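Local structure of uncharacterized protein (Parabacteroides merdae, 4MXN) at residues S89-A101 with Q133-A147. The protein is uncharacterized but is probably a glycosyl hydrolase of family 28, a family of right-handed parallel beta-helix enzymes that cleave pectic polysaccharides. Sequence-based numbering, arbitrary orientation.
Sequences SVYDFKGVGGCNA and QLQKGHIEGNVSDYA
The side-chain oxygen OE1 of Q133 takes two hydrogen bonds, one from Y91 OH at 2.7 Å and one from H138 ND1 at 2.8 Å. The tyrosine ring stands at 74° to the amide plane, while OE1 lies practically in the plane of the imidazole. The glutamine chain bends at its second torsion (chi2 -57°), which swings the amide back so that OE1 meets the phenol oxygen. With an alanine at Q133, the Y91 hydroxyl and H138 ND1 would probably lose the acceptor they share, and both rings would be freer to turn. Beside this site, V90 touches Q133 CG through CG1 and Y146 CB through CG2, and I139 CG2 meets the Y91 ring at its edge, 3.8 Å from CE1. The contact joins two excursions from the parallel beta-helix: the loop between strands 82-86 and 104-106, and the end of helix 123-136, closed by a Schellman motif at G137, with the chain that follows. Farther along, the Y146 ring is sandwiched between V96 CG1, 3.9 Å from its centroid, and I139 CD1 over the opposite face; its hydroxyl donates to E140 O at the ring edge. N100 ND2 reaches Y146 O at 2.7 Å in a weak, bent bond (127°) and also donates to a water that lies within hydrogen-bonding reach of A147 O. Another water bridges V90 O and Y146 O.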
ATOM      1  N   SER A  89      -4.709  14.948  -2.218  1.00 19.53           N
ATOM      2  CA  SER A  89      -4.996  15.409  -3.561  1.00 19.56           C
ATOM      3  C   SER A  89      -5.418  14.235  -4.442  1.00 22.23           C
ATOM      4  O   SER A  89      -4.576  13.388  -4.804  1.00 22.23           O
ATOM      5  CB  SER A  89      -3.752  16.108  -4.112  1.00 22.00           C
ATOM      6  OG  SER A  89      -3.904  16.542  -5.456  1.00 28.24           O
ATOM      7  N   VAL A  90      -6.720  14.197  -4.806  1.00 18.08           N
ATOM      8  CA  VAL A  90      -7.312  13.103  -5.608  1.00 18.05           C
ATOM      9  C   VAL A  90      -6.539  12.851  -6.917  1.00 20.11           C
ATOM     10  O   VAL A  90      -6.297  11.694  -7.261  1.00 19.41           O
ATOM     11  CB  VAL A  90      -8.842  13.306  -5.891  1.00 20.44           C
ATOM     12  CG1 VAL A  90      -9.150  14.673  -6.536  1.00 20.11           C
ATOM     13  CG2 VAL A  90      -9.432  12.163  -6.725  1.00 19.99           C
ATOM     14  N   TYR A  91      -6.140  13.926  -7.613  1.00 16.95           N
ATOM     15  CA  TYR A  91      -5.469  13.814  -8.921  1.00 16.23           C
ATOM     16  C   TYR A  91      -4.007  13.327  -8.837  1.00 19.37           C
ATOM     17  O   TYR A  91      -3.435  12.956  -9.870  1.00 18.64           O
ATOM     18  CB  TYR A  91      -5.571  15.144  -9.677  1.00 15.53           C
ATOM     19  CG  TYR A  91      -7.010  15.551  -9.936  1.00 16.75           C
ATOM     20  CD1 TYR A  91      -7.967  14.609 -10.310  1.00 19.07           C
ATOM     21  CD2 TYR A  91      -7.427  16.870  -9.751  1.00 15.72           C
ATOM     22  CE1 TYR A  91      -9.302  14.970 -10.507  1.00 20.09           C
ATOM     23  CE2 TYR A  91      -8.748  17.250  -9.993  1.00 17.18           C
ATOM     24  CZ  TYR A  91      -9.681  16.299 -10.376  1.00 21.84           C
ATOM     25  OH  TYR A  91     -10.976  16.663 -10.652  1.00 19.92           O
ATOM     26  N   ASP A  92      -3.431  13.266  -7.628  1.00 15.52           N
ATOM     27  CA  ASP A  92      -2.065  12.773  -7.443  1.00 15.28           C
ATOM     28  C   ASP A  92      -2.034  11.232  -7.213  1.00 19.49           C
ATOM     29  O   ASP A  92      -0.957  10.662  -7.033  1.00 18.48           O
ATOM     30  CB  ASP A  92      -1.367  13.514  -6.299  1.00 16.71           C
ATOM     31  CG  ASP A  92      -0.874  14.879  -6.738  1.00 22.24           C
ATOM     32  OD1 ASP A  92       0.129  14.938  -7.448  1.00 24.69           O
ATOM     33  OD2 ASP A  92      -1.538  15.868  -6.435  1.00 28.38           O
ATOM     34  N   PHE A  93      -3.193  10.570  -7.286  1.00 17.87           N
ATOM     35  CA  PHE A  93      -3.301   9.114  -7.192  1.00 17.50           C
ATOM     36  C   PHE A  93      -3.683   8.546  -8.596  1.00 24.09           C
ATOM     37  O   PHE A  93      -4.060   9.306  -9.478  1.00 23.82           O
ATOM     38  CB  PHE A  93      -4.283   8.677  -6.066  1.00 18.13           C
ATOM     39  CG  PHE A  93      -3.795   9.174  -4.718  1.00 19.08           C
ATOM     40  CD1 PHE A  93      -2.665   8.621  -4.121  1.00 22.71           C
ATOM     41  CD2 PHE A  93      -4.410  10.251  -4.091  1.00 22.65           C
ATOM     42  CE1 PHE A  93      -2.150   9.149  -2.924  1.00 23.67           C
ATOM     43  CE2 PHE A  93      -3.904  10.772  -2.886  1.00 25.04           C
ATOM     44  CZ  PHE A  93      -2.779  10.216  -2.312  1.00 21.42           C
ATOM     45  N   LYS A  94      -3.508   7.232  -8.801  1.00 25.30           N
ATOM     46  CA  LYS A  94      -3.756   6.485 -10.051  1.00 28.40           C
ATOM     47  C   LYS A  94      -5.201   6.638 -10.617  1.00 40.61           C
ATOM     48  O   LYS A  94      -5.365   6.754 -11.836  1.00 42.85           O
ATOM     49  CB  LYS A  94      -3.435   4.998  -9.839  1.00 30.89           C
ATOM     50  N   GLY A  95      -6.216   6.650  -9.755  1.00 39.83           N
ATOM     51  CA  GLY A  95      -7.603   6.835 -10.186  1.00 41.14           C
ATOM     52  C   GLY A  95      -8.347   5.571 -10.579  1.00 48.10           C
ATOM     53  O   GLY A  95      -7.867   4.458 -10.326  1.00 47.89           O
ATOM     54  N   VAL A  96      -9.535   5.743 -11.209  1.00 45.77           N
ATOM     55  CA  VAL A  96     -10.419   4.654 -11.665  1.00 47.30           C
ATOM     56  C   VAL A  96      -9.704   3.676 -12.621  1.00 52.15           C
ATOM     57  O   VAL A  96      -8.892   4.091 -13.458  1.00 51.71           O
ATOM     58  CB  VAL A  96     -11.747   5.157 -12.311  1.00 52.91           C
ATOM     59  CG1 VAL A  96     -12.694   5.736 -11.264  1.00 52.75           C
ATOM     60  CG2 VAL A  96     -11.500   6.158 -13.442  1.00 53.28           C
ATOM     61  N   GLY A  97     -10.029   2.391 -12.472  1.00 49.52           N
ATOM     62  CA  GLY A  97      -9.499   1.304 -13.292  1.00 49.59           C
ATOM     63  C   GLY A  97      -8.301   0.605 -12.688  1.00 51.60           C
ATOM     64  O   GLY A  97      -7.202   1.165 -12.663  1.00 51.49           O
ATOM     65  N   GLY A  98      -8.528  -0.597 -12.175  1.00 46.39           N
ATOM     66  CA  GLY A  98      -7.479  -1.410 -11.575  1.00 44.33           C
ATOM     67  C   GLY A  98      -6.939  -0.882 -10.264  1.00 44.36           C
ATOM     68  O   GLY A  98      -7.668  -0.280  -9.472  1.00 45.33           O
ATOM     69  N   CYS A  99      -5.653  -1.117 -10.032  1.00 37.36           N
ATOM     70  CA  CYS A  99      -4.951  -0.745  -8.805  1.00 34.70           C
ATOM     71  C   CYS A  99      -4.741   0.754  -8.650  1.00 37.23           C
ATOM     72  O   CYS A  99      -4.011   1.396  -9.420  1.00 37.18           O
ATOM     73  CB  CYS A  99      -3.625  -1.491  -8.693  1.00 34.06           C
ATOM     74  SG  CYS A  99      -3.745  -3.059  -7.798  1.00 37.19           S
ATOM     75  N   ASN A 100      -5.376   1.290  -7.607  1.00 30.15           N
ATOM     76  CA  ASN A 100      -5.256   2.684  -7.172  1.00 27.69           C
ATOM     77  C   ASN A 100      -4.830   2.702  -5.718  1.00 25.46           C
ATOM     78  O   ASN A 100      -5.659   2.474  -4.830  1.00 22.80           O
ATOM     79  CB  ASN A 100      -6.563   3.456  -7.353  1.00 21.60           C
ATOM     80  CG  ASN A 100      -6.429   4.905  -6.919  1.00 34.14           C
ATOM     81  OD1 ASN A 100      -5.345   5.495  -6.885  1.00 30.29           O
ATOM     82  ND2 ASN A 100      -7.523   5.517  -6.578  1.00 28.95           N
ATOM     83  N   ALA A 101      -3.541   2.954  -5.474  1.00 21.04           N
ATOM     84  CA  ALA A 101      -2.985   2.925  -4.127  1.00 20.52           C
ATOM     85  C   ALA A 101      -1.776   3.827  -3.976  1.00 21.05           C
ATOM     86  O   ALA A 101      -1.307   4.364  -4.965  1.00 21.25           O
ATOM     87  CB  ALA A 101      -2.599   1.493  -3.766  1.00 21.41           C
ATOM     88  N   GLN A 133     -14.133  17.208  -5.793  1.00 20.84           N
ATOM     89  CA  GLN A 133     -14.097  17.102  -7.248  1.00 19.96           C
ATOM     90  C   GLN A 133     -15.368  16.439  -7.775  1.00 24.31           C
ATOM     91  O   GLN A 133     -15.866  16.879  -8.809  1.00 23.61           O
ATOM     92  CB  GLN A 133     -12.813  16.414  -7.739  1.00 20.02           C
ATOM     93  CG  GLN A 133     -11.554  17.233  -7.424  1.00 21.25           C
ATOM     94  CD  GLN A 133     -11.619  18.618  -8.002  1.00 24.31           C
ATOM     95  OE1 GLN A 133     -11.744  18.806  -9.222  1.00 19.19           O
ATOM     96  NE2 GLN A 133     -11.621  19.616  -7.124  1.00 18.09           N
ATOM     97  N   LEU A 134     -15.938  15.451  -7.029  1.00 22.99           N
ATOM     98  CA  LEU A 134     -17.225  14.826  -7.388  1.00 25.14           C
ATOM     99  C   LEU A 134     -18.371  15.842  -7.350  1.00 32.15           C
ATOM    100  O   LEU A 134     -19.185  15.876  -8.280  1.00 32.67           O
ATOM    101  CB  LEU A 134     -17.577  13.653  -6.446  1.00 24.98           C
ATOM    102  CG  LEU A 134     -16.815  12.360  -6.619  1.00 29.30           C
ATOM    103  CD1 LEU A 134     -17.093  11.418  -5.438  1.00 30.30           C
ATOM    104  CD2 LEU A 134     -17.153  11.681  -7.945  1.00 31.23           C
ATOM    105  N   GLN A 135     -18.431  16.667  -6.275  1.00 29.07           N
ATOM    106  CA  GLN A 135     -19.486  17.666  -6.083  1.00 30.69           C
ATOM    107  C   GLN A 135     -19.449  18.741  -7.193  1.00 33.63           C
ATOM    108  O   GLN A 135     -20.510  19.197  -7.610  1.00 32.39           O
ATOM    109  CB  GLN A 135     -19.391  18.318  -4.694  1.00 32.65           C
ATOM    110  CG  GLN A 135     -19.931  17.446  -3.546  1.00 55.95           C
ATOM    111  CD  GLN A 135     -19.612  17.992  -2.165  1.00 74.34           C
ATOM    112  OE1 GLN A 135     -18.609  18.685  -1.942  1.00 71.64           O
ATOM    113  NE2 GLN A 135     -20.437  17.644  -1.188  1.00 62.71           N
ATOM    114  N   LYS A 136     -18.244  19.081  -7.707  1.00 29.68           N
ATOM    115  CA  LYS A 136     -18.044  20.053  -8.792  1.00 29.46           C
ATOM    116  C   LYS A 136     -18.319  19.420 -10.165  1.00 32.57           C
ATOM    117  O   LYS A 136     -18.422  20.129 -11.164  1.00 32.46           O
ATOM    118  CB  LYS A 136     -16.621  20.632  -8.744  1.00 30.81           C
ATOM    119  CG  LYS A 136     -16.484  21.726  -7.707  1.00 44.44           C
ATOM    120  CD  LYS A 136     -15.059  21.894  -7.267  1.00 55.33           C
ATOM    121  CE  LYS A 136     -14.922  22.860  -6.114  1.00 67.21           C
ATOM    122  NZ  LYS A 136     -15.280  22.229  -4.815  1.00 76.50           N
ATOM    123  N   GLY A 137     -18.428  18.102 -10.192  1.00 29.82           N
ATOM    124  CA  GLY A 137     -18.681  17.330 -11.405  1.00 30.05           C
ATOM    125  C   GLY A 137     -17.471  17.187 -12.300  1.00 32.07           C
ATOM    126  O   GLY A 137     -17.620  16.889 -13.486  1.00 33.76           O
ATOM    127  N   HIS A 138     -16.257  17.399 -11.742  1.00 24.69           N
ATOM    128  CA  HIS A 138     -14.993  17.284 -12.472  1.00 23.45           C
ATOM    129  C   HIS A 138     -14.613  15.814 -12.677  1.00 28.80           C
ATOM    130  O   HIS A 138     -13.830  15.488 -13.581  1.00 29.46           O
ATOM    131  CB  HIS A 138     -13.870  18.045 -11.750  1.00 21.54           C
ATOM    132  CG  HIS A 138     -14.066  19.531 -11.729  1.00 24.37           C
ATOM    133  ND1 HIS A 138     -13.375  20.329 -10.838  1.00 24.93           N
ATOM    134  CD2 HIS A 138     -14.872  20.320 -12.486  1.00 26.27           C
ATOM    135  CE1 HIS A 138     -13.784  21.569 -11.073  1.00 24.91           C
ATOM    136  NE2 HIS A 138     -14.695  21.610 -12.041  1.00 25.89           N
ATOM    137  N   ILE A 139     -15.175  14.945 -11.838  1.00 24.87           N
ATOM    138  CA  ILE A 139     -15.067  13.479 -11.871  1.00 25.58           C
ATOM    139  C   ILE A 139     -16.458  12.918 -11.544  1.00 31.23           C
ATOM    140  O   ILE A 139     -17.252  13.604 -10.899  1.00 30.34           O
ATOM    141  CB  ILE A 139     -13.948  12.900 -10.940  1.00 28.38           C
ATOM    142  CG1 ILE A 139     -14.101  13.366  -9.468  1.00 28.03           C
ATOM    143  CG2 ILE A 139     -12.532  13.174 -11.515  1.00 27.27           C
ATOM    144  CD1 ILE A 139     -13.246  12.611  -8.438  1.00 32.26           C
ATOM    145  N   GLU A 140     -16.762  11.701 -12.006  1.00 31.41           N
ATOM    146  CA  GLU A 140     -18.076  11.083 -11.767  1.00 32.85           C
ATOM    147  C   GLU A 140     -17.953   9.760 -11.014  1.00 35.25           C
ATOM    148  O   GLU A 140     -17.009   9.013 -11.238  1.00 35.07           O
ATOM    149  CB  GLU A 140     -18.834  10.848 -13.091  1.00 35.80           C
ATOM    150  CG  GLU A 140     -19.051  12.087 -13.955  1.00 49.29           C
ATOM    151  CD  GLU A 140     -20.227  12.999 -13.644  1.00 80.97           C
ATOM    152  OE1 GLU A 140     -20.919  12.783 -12.622  1.00 87.11           O
ATOM    153  OE2 GLU A 140     -20.461  13.938 -14.441  1.00 76.32           O
ATOM    154  N   GLY A 141     -18.919   9.483 -10.144  1.00 31.53           N
ATOM    155  CA  GLY A 141     -18.959   8.236  -9.387  1.00 30.08           C
ATOM    156  C   GLY A 141     -19.143   8.438  -7.906  1.00 31.69           C
ATOM    157  O   GLY A 141     -19.884   9.320  -7.472  1.00 30.51           O
ATOM    158  N   ASN A 142     -18.483   7.583  -7.127  1.00 28.41           N
ATOM    159  CA  ASN A 142     -18.492   7.617  -5.666  1.00 28.62           C
ATOM    160  C   ASN A 142     -17.072   7.820  -5.187  1.00 31.26           C
ATOM    161  O   ASN A 142     -16.131   7.600  -5.962  1.00 30.75           O
ATOM    162  CB  ASN A 142     -19.068   6.317  -5.096  1.00 32.12           C
ATOM    163  CG  ASN A 142     -20.474   6.035  -5.548  1.00 68.47           C
ATOM    164  OD1 ASN A 142     -21.446   6.590  -5.020  1.00 64.32           O
ATOM    165  ND2 ASN A 142     -20.601   5.191  -6.566  1.00 62.13           N
ATOM    166  N   VAL A 143     -16.905   8.208  -3.914  1.00 27.83           N
ATOM    167  CA  VAL A 143     -15.585   8.438  -3.324  1.00 27.37           C
ATOM    168  C   VAL A 143     -14.730   7.153  -3.439  1.00 29.67           C
ATOM    169  O   VAL A 143     -13.550   7.249  -3.795  1.00 26.72           O
ATOM    170  CB  VAL A 143     -15.681   8.974  -1.864  1.00 31.44           C
ATOM    171  CG1 VAL A 143     -14.301   9.085  -1.212  1.00 30.38           C
ATOM    172  CG2 VAL A 143     -16.378  10.327  -1.832  1.00 31.48           C
ATOM    173  N   SER A 144     -15.350   5.962  -3.244  1.00 28.78           N
ATOM    174  CA  SER A 144     -14.680   4.650  -3.314  1.00 29.99           C
ATOM    175  C   SER A 144     -14.003   4.380  -4.670  1.00 32.55           C
ATOM    176  O   SER A 144     -13.003   3.662  -4.712  1.00 32.62           O
ATOM    177  CB  SER A 144     -15.658   3.516  -2.996  1.00 36.73           C
ATOM    178  OG  SER A 144     -16.735   3.450  -3.918  1.00 51.51           O
ATOM    179  N   ASP A 145     -14.514   4.974  -5.759  1.00 29.37           N
ATOM    180  CA  ASP A 145     -13.938   4.803  -7.097  1.00 28.55           C
ATOM    181  C   ASP A 145     -12.566   5.493  -7.230  1.00 30.79           C
ATOM    182  O   ASP A 145     -11.747   5.066  -8.047  1.00 33.51           O
ATOM    183  CB  ASP A 145     -14.909   5.358  -8.176  1.00 30.62           C
ATOM    184  CG  ASP A 145     -16.288   4.729  -8.221  1.00 39.49           C
ATOM    185  OD1 ASP A 145     -16.401   3.528  -7.936  1.00 42.15           O
ATOM    186  OD2 ASP A 145     -17.253   5.442  -8.559  1.00 42.80           O
ATOM    187  N   TYR A 146     -12.304   6.544  -6.420  1.00 22.97           N
ATOM    188  CA  TYR A 146     -11.075   7.333  -6.518  1.00 21.30           C
ATOM    189  C   TYR A 146     -10.161   7.274  -5.290  1.00 24.76           C
ATOM    190  O   TYR A 146      -8.959   7.545  -5.402  1.00 23.49           O
ATOM    191  CB  TYR A 146     -11.454   8.806  -6.785  1.00 22.08           C
ATOM    192  CG  TYR A 146     -12.228   8.973  -8.072  1.00 25.81           C
ATOM    193  CD1 TYR A 146     -11.572   9.159  -9.284  1.00 28.42           C
ATOM    194  CD2 TYR A 146     -13.620   8.905  -8.087  1.00 28.16           C
ATOM    195  CE1 TYR A 146     -12.279   9.264 -10.480  1.00 30.91           C
ATOM    196  CE2 TYR A 146     -14.337   8.998  -9.278  1.00 29.80           C
ATOM    197  CZ  TYR A 146     -13.662   9.185 -10.472  1.00 36.57           C
ATOM    198  OH  TYR A 146     -14.369   9.311 -11.640  1.00 39.13           O
ATOM    199  N   ALA A 147     -10.727   7.000  -4.112  1.00 22.85           N
ATOM    200  CA  ALA A 147      -9.938   6.960  -2.881  1.00 22.58           C
ATOM    201  C   ALA A 147      -8.922   5.800  -2.954  1.00 24.36           C
ATOM    202  O   ALA A 147      -9.304   4.669  -3.278  1.00 22.64           O
ATOM    203  CB  ALA A 147     -10.855   6.824  -1.678  1.00 23.25           C
TER
HETATM  204  O   HOH W   1      -7.317   9.196  -7.671  1.00 26.69           O
HETATM  205  O   HOH W   2     -11.476  16.260 -13.414  1.00 27.53           O
HETATM  206  O   HOH W   3      -8.508   1.744  -4.250  1.00 24.48           O
HETATM  207  O   HOH W   4      -9.643   3.908  -6.086  1.00 34.38           O